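Local coordinates for protein Na-translocating NADH-quinone reductase subunit C NqrC (Shewanella oneidensis, PDB 4XHF) that binds flavin mononucleotide and belongs to the NqrC family, here represented by a soluble fragment that contains an FMN-binding domain, at residues 43-48 with 120-125; 200-203 with 209-212; 134-139 with 161-166. All coordinates share one frame; numbering follows the deposited sequence.

Contact 1: residues 43-48 with 120-125; sequences RYVLMA and FKVFDD
The last turns of helix 29-48 pack onto strand 113-123 of the antiparallel sheet, where V45 meets F120 and, more loosely, V122. The main touch is a CH-pi contact: V45 CG2 sits over one face of the F120 ring, 3.8 Å from the ring centroid. The approach is only 14° off the ring normal, with the methyl shifted toward the rim on the CD1-CE1 side; V45 CG2 is 3.7 Å from F120 CE1. V45 has CG1 anti to its backbone N (chi1 170°), which sets CG2 beside that N and over the ring, while CG1 rests at 4.0 Å from F120 CB. The two side chains cross at about a right angle, methyls bearing on the ring face and on the carbon that carries it. No hydrogen bond joins the two segments of this helix-on-sheet packing; F120 is held in the sheet by backbone bonding to V133 on strand 129-139. Two residues on, V122 also turns its CB toward the helix, and its CG2 approaches V45 CG1 at 4.5 Å, the outer fringe of the contact. All three residues are buried. F63 of helix 58-66 touches both V45 and F120, and V133 touches both V45 and V122.

Contact 2: residues 200-203 with 209-212; sequences RLVK and GDIH
A small two-stranded parallel sheet begins here: strand 200-202 pairs with strand 213-215, and R200 meets H212 just ahead of the second strand. R200 N donates to H212 O over 2.9 Å, with an N-H...O angle of 166°. This bond extends the parallel pairing backward by one rung, since R200 also bonds by its backbone to V214, and V202 to V214 and A216. R200 O comes within 3.4 Å of H212 O, but both are acceptors and no bond joins them, so the backbone link between the two segments rests on the R200 amide. The side chains add little: V202 points its CB toward the loop, and its CG2 passes D210 OD2 at 4.3 Å, a loose encounter of a methyl with a carboxylate. D210 is the centre of an inverse gamma turn. Its CG is anti to the backbone N (chi1 -168°), and the carboxylate thereby reaches across to V202. The H212 ring turns away from R200, and I211 CG2 covers the centre of one ring face, 3.7 Å above the plane. The loop is tied to the 188-189 region as well as to the strand, H212 ND1 being hydrogen-bonded to Q189 O and D210 O accepting from K188 NZ. K203, which follows strand 200-202, belongs to the flavin mononucleotide pocket, where its NZ makes a long, weak ion pair with O1P of the ligand, and helix 221-234 supplies further neighbours: Q228 accepts from L201 N through OE1, the R200 side chain also packs on Q228, and the side chain of K203 meets T221.

Contact 3: residues 134-139 with 161-166; sequences VPFYGK and VVVYEH
F136 reaches from strand 129-139 to V161 and V163 of strand 158-165 and crosses the V163 side chain at about a right angle. Its ring carbon CZ does the touching, lying 4.2 Å from V161 CG1 and an equal 4.2 Å from V163 CG2. Both methyls approach the ring obliquely, as does V162 O, which comes to 4.4 Å from F136 CE1 without forming a hydrogen bond. F136 takes a chi1 of 79°, placing CG between its backbone N and carbonyl carbon, and this brings the far end of the ring to the valines although the CB of F136 points neither toward strand 158-165 nor away from it. V163 has CG1 anti to the backbone N, leaving CG2 beside that N to meet the ring. The two strands are not paired: strand 144-151 lies between them in the antiparallel sheet, and the axes of the two short segments come no closer than 9.1 Å and cross at 55°. Near the end of strand 158-165, Y164 and E165 both face Y146 in a classic beta bulge. Helix 221-234 covers the same ring, with A230, M231 and W234 touching F136 and M231 also touching V161. Apart from the carbonyl O of V162, the contact is hydrocarbon on hydrocarbon; with every touching residue buried, it rests on dispersion and the exclusion of water, and carries little directional preference.

Overall arrangement
From the N terminus, contact 1 comes first, closing a long loop that brings the end of helix 29-48 back to strand 113-123. Contact 3 follows, bridging strands 129-139 and 158-165 over the intervening strand 144-151. Contact 2 is last and spans only five residues, within the small parallel sheet. The three run in series, without nesting or crossing. Contacts 1 and 3 share the large antiparallel sheet and touch directly: Y44 and Y164 stack, and V162 packs against A48 and M47 of the helix. Contact 2 stays apart, its nearest atoms about 10 Å from contact 3; helix 221-234 reaches both.

Contact 1: residues 43-48 with 120-125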
loop_
_atom_site.group_PDB
_atom_site.type_symbol
_atom_site.label_atom_id
_atom_site.label_comp_id
_atom_site.label_asym_id
_atom_site.label_seq_id
_atom_site.Cartn_x
_atom_site.Cartn_y
_atom_site.Cartn_z
ATOM N N ARG A 43 8.118 -10.304 -2.355
ATOM C CA ARG A 43 9.237 -9.372 -2.404
ATOM C C ARG A 43 8.760 -7.948 -2.137
ATOM O O ARG A 43 9.375 -7.225 -1.357
ATOM C CB ARG A 43 9.956 -9.454 -3.755
ATOM C CG ARG A 43 10.756 -10.740 -3.949
ATOM C CD ARG A 43 11.679 -10.666 -5.161
ATOM N NE ARG A 43 10.945 -10.547 -6.422
ATOM C CZ ARG A 43 10.566 -11.571 -7.184
ATOM N NH1 ARG A 43 10.838 -12.822 -6.832
ATOM N NH2 ARG A 43 9.909 -11.341 -8.311
ATOM N N TYR A 44 7.657 -7.557 -2.773
ATOM C CA TYR A 44 7.087 -6.223 -2.586
ATOM C C TYR A 44 6.809 -5.939 -1.114
ATOM O O TYR A 44 7.158 -4.878 -0.597
ATOM C CB TYR A 44 5.783 -6.066 -3.378
ATOM C CG TYR A 44 5.922 -6.121 -4.885
ATOM C CD1 TYR A 44 7.079 -5.694 -5.522
ATOM C CD2 TYR A 44 4.880 -6.595 -5.673
ATOM C CE1 TYR A 44 7.196 -5.743 -6.901
ATOM C CE2 TYR A 44 4.989 -6.648 -7.049
ATOM C CZ TYR A 44 6.147 -6.222 -7.658
ATOM O OH TYR A 44 6.252 -6.275 -9.029
ATOM N N VAL A 45 6.177 -6.900 -0.448
ATOM C CA VAL A 45 5.766 -6.740 0.942
ATOM C C VAL A 45 6.979 -6.593 1.851
ATOM O O VAL A 45 7.011 -5.716 2.712
ATOM C CB VAL A 45 4.896 -7.937 1.402
ATOM C CG1 VAL A 45 4.660 -7.915 2.911
ATOM C CG2 VAL A 45 3.568 -7.924 0.666
ATOM N N LEU A 46 7.980 -7.443 1.653
ATOM C CA LEU A 46 9.185 -7.390 2.473
ATOM C C LEU A 46 9.955 -6.100 2.214
ATOM O O LEU A 46 10.490 -5.493 3.140
ATOM C CB LEU A 46 10.080 -8.601 2.205
ATOM C CG LEU A 46 9.535 -9.963 2.645
ATOM C CD1 LEU A 46 10.475 -11.066 2.188
ATOM C CD2 LEU A 46 9.328 -10.028 4.155
ATOM N N MET A 47 10.001 -5.679 0.954
ATOM C CA MET A 47 10.687 -4.447 0.590
ATOM C C MET A 47 10.023 -3.244 1.248
ATOM O O MET A 47 10.697 -2.336 1.734
ATOM C CB MET A 47 10.709 -4.271 -0.929
ATOM C CG MET A 47 11.767 -5.116 -1.626
ATOM S SD MET A 47 11.786 -4.995 -3.429
ATOM C CE MET A 47 10.592 -3.695 -3.747
ATOM N N ALA A 48 8.696 -3.244 1.263
ATOM C CA ALA A 48 7.944 -2.162 1.884
ATOM C C ALA A 48 8.153 -2.152 3.395
ATOM O O ALA A 48 8.270 -1.093 4.008
ATOM C CB ALA A 48 6.471 -2.289 1.553
ATOM N N PHE A 120 -1.042 -7.365 5.244
ATOM C CA PHE A 120 0.046 -8.177 5.777
ATOM C C PHE A 120 0.588 -7.609 7.082
ATOM O O PHE A 120 1.029 -6.465 7.128
ATOM C CB PHE A 120 1.183 -8.275 4.760
ATOM C CG PHE A 120 0.751 -8.752 3.408
ATOM C CD1 PHE A 120 0.304 -7.856 2.453
ATOM C CD2 PHE A 120 0.805 -10.096 3.088
ATOM C CE1 PHE A 120 -0.091 -8.294 1.205
ATOM C CE2 PHE A 120 0.412 -10.542 1.843
ATOM C CZ PHE A 120 -0.036 -9.639 0.900
ATOM N N LYS A 121 0.547 -8.414 8.140
ATOM C CA LYS A 121 1.213 -8.072 9.390
ATOM C C LYS A 121 2.646 -8.581 9.330
ATOM O O LYS A 121 2.874 -9.741 8.996
ATOM C CB LYS A 121 0.484 -8.675 10.591
ATOM C CG LYS A 121 -0.853 -8.025 10.911
ATOM C CD LYS A 121 -1.502 -8.680 12.121
ATOM C CE LYS A 121 -2.850 -8.062 12.441
ATOM N NZ LYS A 121 -3.492 -8.720 13.611
ATOM N N VAL A 122 3.602 -7.711 9.646
ATOM C CA VAL A 122 5.019 -8.059 9.576
ATOM C C VAL A 122 5.651 -8.010 10.964
ATOM O O VAL A 122 5.474 -7.039 11.700
ATOM C CB VAL A 122 5.782 -7.115 8.629
ATOM C CG1 VAL A 122 7.211 -7.601 8.426
ATOM C CG2 VAL A 122 5.057 -7.005 7.291
ATOM N N PHE A 123 6.390 -9.061 11.307
ATOM C CA PHE A 123 7.013 -9.189 12.622
ATOM C C PHE A 123 8.534 -9.253 12.510
ATOM O O PHE A 123 9.069 -9.838 11.568
ATOM C CB PHE A 123 6.493 -10.440 13.336
ATOM C CG PHE A 123 4.996 -10.488 13.465
ATOM C CD1 PHE A 123 4.366 -9.946 14.572
ATOM C CD2 PHE A 123 4.220 -11.075 12.479
ATOM C CE1 PHE A 123 2.991 -9.988 14.693
ATOM C CE2 PHE A 123 2.846 -11.119 12.596
ATOM C CZ PHE A 123 2.232 -10.574 13.704
ATOM N N ASP A 124 9.228 -8.654 13.472
ATOM C CA ASP A 124 10.680 -8.743 13.522
ATOM C C ASP A 124 11.086 -10.103 14.075
ATOM O O ASP A 124 10.229 -10.926 14.399
ATOM C CB ASP A 124 11.270 -7.615 14.374
ATOM C CG ASP A 124 10.697 -7.575 15.783
ATOM O OD1 ASP A 124 10.266 -8.627 16.300
ATOM O OD2 ASP A 124 10.685 -6.480 16.383
ATOM N N ASP A 125 12.387 -10.331 14.199
ATOM C CA ASP A 125 12.887 -11.601 14.713
ATOM C C ASP A 125 12.443 -11.838 16.155
ATOM O O ASP A 125 12.357 -12.981 16.606
ATOM C CB ASP A 125 14.412 -11.643 14.621
ATOM C CG ASP A 125 14.908 -11.482 13.200
ATOM O OD1 ASP A 125 14.192 -10.856 12.389
ATOM O OD2 ASP A 125 16.010 -11.982 12.892
#

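Contact 2: residues 200-203 with 209-212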
loop_
_atom_site.group_PDB
_atom_site.type_symbol
_atom_site.label_atom_id
_atom_site.label_comp_id
_atom_site.label_asym_id
_atom_site.label_seq_id
_atom_site.Cartn_x
_atom_site.Cartn_y
_atom_site.Cartn_z
ATOM N N ARG A 200 1.362 15.836 1.941
ATOM C CA ARG A 200 1.295 16.714 0.778
ATOM C C ARG A 200 2.601 16.640 0.000
ATOM O O ARG A 200 3.680 16.694 0.592
ATOM C CB ARG A 200 1.026 18.163 1.198
ATOM C CG ARG A 200 -0.260 18.373 1.976
ATOM C CD ARG A 200 -1.484 18.179 1.103
ATOM N NE ARG A 200 -2.722 18.360 1.859
ATOM C CZ ARG A 200 -3.331 17.404 2.557
ATOM N NH1 ARG A 200 -2.828 16.177 2.610
ATOM N NH2 ARG A 200 -4.453 17.679 3.209
ATOM N N LEU A 201 2.509 16.514 -1.320
ATOM C CA LEU A 201 3.699 16.573 -2.161
ATOM C C LEU A 201 4.098 18.027 -2.381
ATOM O O LEU A 201 3.271 18.857 -2.759
ATOM C CB LEU A 201 3.468 15.866 -3.496
ATOM C CG LEU A 201 3.956 14.416 -3.506
ATOM C CD1 LEU A 201 3.060 13.537 -2.647
ATOM C CD2 LEU A 201 4.033 13.892 -4.923
ATOM N N VAL A 202 5.372 18.318 -2.136
ATOM C CA VAL A 202 5.868 19.688 -2.080
ATOM C C VAL A 202 6.887 19.956 -3.176
ATOM O O VAL A 202 7.759 19.129 -3.443
ATOM C CB VAL A 202 6.516 19.984 -0.711
ATOM C CG1 VAL A 202 7.009 21.423 -0.635
ATOM C CG2 VAL A 202 5.534 19.694 0.414
ATOM N N LYS A 203 6.783 21.128 -3.793
ATOM C CA LYS A 203 7.696 21.519 -4.859
ATOM C C LYS A 203 8.834 22.378 -4.317
ATOM O O LYS A 203 9.919 22.421 -4.894
ATOM C CB LYS A 203 6.941 22.276 -5.960
ATOM C CG LYS A 203 5.953 21.412 -6.741
ATOM C CD LYS A 203 5.497 22.087 -8.033
ATOM C CE LYS A 203 4.397 23.108 -7.789
ATOM N NZ LYS A 203 3.949 23.752 -9.057
ATOM N N GLY A 209 12.625 18.132 8.673
ATOM C CA GLY A 209 11.628 18.323 9.711
ATOM C C GLY A 209 10.201 18.352 9.195
ATOM O O GLY A 209 9.255 18.355 9.981
ATOM N N ASP A 210 10.045 18.388 7.876
ATOM C CA ASP A 210 8.722 18.388 7.264
ATOM C C ASP A 210 8.192 16.960 7.144
ATOM O O ASP A 210 8.318 16.327 6.096
ATOM C CB ASP A 210 8.775 19.054 5.891
ATOM C CG ASP A 210 7.396 19.339 5.324
ATOM O OD1 ASP A 210 6.399 18.837 5.882
ATOM O OD2 ASP A 210 7.311 20.071 4.314
ATOM N N ILE A 211 7.579 16.466 8.215
ATOM C CA ILE A 211 7.257 15.046 8.322
ATOM C C ILE A 211 6.015 14.662 7.513
ATOM O O ILE A 211 5.710 13.478 7.366
ATOM C CB ILE A 211 7.063 14.640 9.807
ATOM C CG1 ILE A 211 7.157 13.120 9.973
ATOM C CG2 ILE A 211 5.744 15.180 10.355
ATOM C CD1 ILE A 211 7.433 12.678 11.404
ATOM N N HIS A 212 5.310 15.659 6.983
ATOM C CA HIS A 212 4.138 15.413 6.143
ATOM C C HIS A 212 4.408 15.753 4.679
ATOM O O HIS A 212 3.487 15.774 3.864
ATOM C CB HIS A 212 2.940 16.224 6.640
ATOM C CG HIS A 212 2.562 15.939 8.059
ATOM N ND1 HIS A 212 2.149 14.695 8.483
ATOM C CD2 HIS A 212 2.528 16.740 9.150
ATOM C CE1 HIS A 212 1.884 14.740 9.777
ATOM N NE2 HIS A 212 2.105 15.970 10.204
#

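Contact 3: residues 134-139 with 161-166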
loop_
_atom_site.group_PDB
_atom_site.type_symbol
_atom_site.label_atom_id
_atom_site.label_comp_id
_atom_site.label_asym_id
_atom_site.label_seq_id
_atom_site.Cartn_x
_atom_site.Cartn_y
_atom_site.Cartn_z
ATOM N N VAL A 134 -0.202 -2.565 3.576
ATOM C CA VAL A 134 -1.516 -2.539 2.943
ATOM C C VAL A 134 -1.410 -2.107 1.483
ATOM O O VAL A 134 -0.553 -1.296 1.133
ATOM C CB VAL A 134 -2.485 -1.588 3.679
ATOM C CG1 VAL A 134 -2.643 -2.010 5.124
ATOM C CG2 VAL A 134 -2.004 -0.142 3.597
ATOM N N PRO A 135 -2.282 -2.652 0.623
ATOM C CA PRO A 135 -2.316 -2.235 -0.779
ATOM C C PRO A 135 -3.021 -0.898 -0.958
ATOM O O PRO A 135 -4.005 -0.621 -0.272
ATOM C CB PRO A 135 -3.102 -3.357 -1.456
ATOM C CG PRO A 135 -4.017 -3.847 -0.390
ATOM C CD PRO A 135 -3.236 -3.740 0.889
ATOM N N PHE A 136 -2.517 -0.078 -1.871
ATOM C CA PHE A 136 -3.193 1.154 -2.234
ATOM C C PHE A 136 -3.061 1.343 -3.731
ATOM O O PHE A 136 -2.098 0.880 -4.343
ATOM C CB PHE A 136 -2.608 2.351 -1.482
ATOM C CG PHE A 136 -1.322 2.853 -2.054
ATOM C CD1 PHE A 136 -0.166 2.102 -1.951
ATOM C CD2 PHE A 136 -1.267 4.076 -2.694
ATOM C CE1 PHE A 136 1.022 2.561 -2.472
ATOM C CE2 PHE A 136 -0.082 4.541 -3.220
ATOM C CZ PHE A 136 1.064 3.782 -3.109
ATOM N N TYR A 137 -4.045 2.003 -4.322
ATOM C CA TYR A 137 -3.982 2.337 -5.733
ATOM C C TYR A 137 -4.946 3.467 -6.041
ATOM O O TYR A 137 -5.880 3.725 -5.284
ATOM C CB TYR A 137 -4.287 1.114 -6.602
ATOM C CG TYR A 137 -5.697 0.581 -6.478
ATOM C CD1 TYR A 137 -6.052 -0.257 -5.431
ATOM C CD2 TYR A 137 -6.666 0.901 -7.419
ATOM C CE1 TYR A 137 -7.339 -0.750 -5.317
ATOM C CE2 TYR A 137 -7.953 0.412 -7.314
ATOM C CZ TYR A 137 -8.284 -0.413 -6.263
ATOM O OH TYR A 137 -9.567 -0.900 -6.158
ATOM N N GLY A 138 -4.698 4.149 -7.150
ATOM C CA GLY A 138 -5.504 5.287 -7.539
ATOM C C GLY A 138 -5.066 5.813 -8.887
ATOM O O GLY A 138 -3.964 5.521 -9.348
ATOM N N LYS A 139 -5.933 6.588 -9.527
ATOM C CA LYS A 139 -5.616 7.147 -10.829
ATOM C C LYS A 139 -4.596 8.267 -10.689
ATOM O O LYS A 139 -4.767 9.177 -9.875
ATOM C CB LYS A 139 -6.875 7.671 -11.519
ATOM C CG LYS A 139 -6.661 8.055 -12.975
ATOM C CD LYS A 139 -7.715 9.033 -13.457
ATOM C CE LYS A 139 -7.529 9.360 -14.929
ATOM N NZ LYS A 139 -7.768 8.178 -15.800
ATOM N N VAL A 161 7.290 2.662 1.093
ATOM C CA VAL A 161 6.330 2.694 -0.001
ATOM C C VAL A 161 6.917 1.997 -1.222
ATOM O O VAL A 161 8.066 2.239 -1.590
ATOM C CB VAL A 161 5.943 4.136 -0.365
ATOM C CG1 VAL A 161 5.006 4.161 -1.568
ATOM C CG2 VAL A 161 5.297 4.819 0.825
ATOM N N VAL A 162 6.116 1.133 -1.838
ATOM C CA VAL A 162 6.521 0.407 -3.034
ATOM C C VAL A 162 5.435 0.522 -4.093
ATOM O O VAL A 162 4.320 0.048 -3.892
ATOM C CB VAL A 162 6.785 -1.087 -2.735
ATOM C CG1 VAL A 162 7.132 -1.845 -4.011
ATOM C CG2 VAL A 162 7.902 -1.243 -1.718
ATOM N N VAL A 163 5.764 1.156 -5.214
ATOM C CA VAL A 163 4.871 1.201 -6.369
ATOM C C VAL A 163 5.414 0.229 -7.409
ATOM O O VAL A 163 6.602 0.260 -7.726
ATOM C CB VAL A 163 4.757 2.629 -6.955
ATOM C CG1 VAL A 163 3.931 2.641 -8.236
ATOM C CG2 VAL A 163 4.146 3.572 -5.930
ATOM N N TYR A 164 4.545 -0.637 -7.926
ATOM C CA TYR A 164 4.978 -1.722 -8.805
ATOM C C TYR A 164 4.283 -1.727 -10.169
ATOM O O TYR A 164 4.657 -2.504 -11.048
ATOM C CB TYR A 164 4.752 -3.071 -8.112
ATOM C CG TYR A 164 3.297 -3.421 -7.887
ATOM C CD1 TYR A 164 2.548 -4.033 -8.884
ATOM C CD2 TYR A 164 2.675 -3.149 -6.676
ATOM C CE1 TYR A 164 1.222 -4.355 -8.686
ATOM C CE2 TYR A 164 1.347 -3.470 -6.469
ATOM C CZ TYR A 164 0.627 -4.074 -7.479
ATOM O OH TYR A 164 -0.693 -4.401 -7.291
ATOM N N GLU A 165 3.273 -0.879 -10.349
ATOM C CA GLU A 165 2.564 -0.817 -11.627
ATOM C C GLU A 165 1.991 0.568 -11.904
ATOM O O GLU A 165 1.475 1.232 -11.005
ATOM C CB GLU A 165 1.438 -1.854 -11.667
ATOM C CG GLU A 165 0.579 -1.787 -12.930
ATOM C CD GLU A 165 -0.484 -2.867 -12.983
ATOM O OE1 GLU A 165 -0.392 -3.839 -12.205
ATOM O OE2 GLU A 165 -1.417 -2.744 -13.804
ATOM N N HIS A 166 2.073 0.984 -13.164
ATOM C CA HIS A 166 1.530 2.265 -13.593
ATOM C C HIS A 166 1.477 2.324 -15.113
ATOM O O HIS A 166 2.002 1.445 -15.797
ATOM C CB HIS A 166 2.375 3.420 -13.052
ATOM C CG HIS A 166 3.680 3.594 -13.763
ATOM N ND1 HIS A 166 3.839 4.456 -14.825
ATOM C CD2 HIS A 166 4.886 3.007 -13.572
ATOM C CE1 HIS A 166 5.086 4.399 -15.255
ATOM N NE2 HIS A 166 5.742 3.527 -14.512
#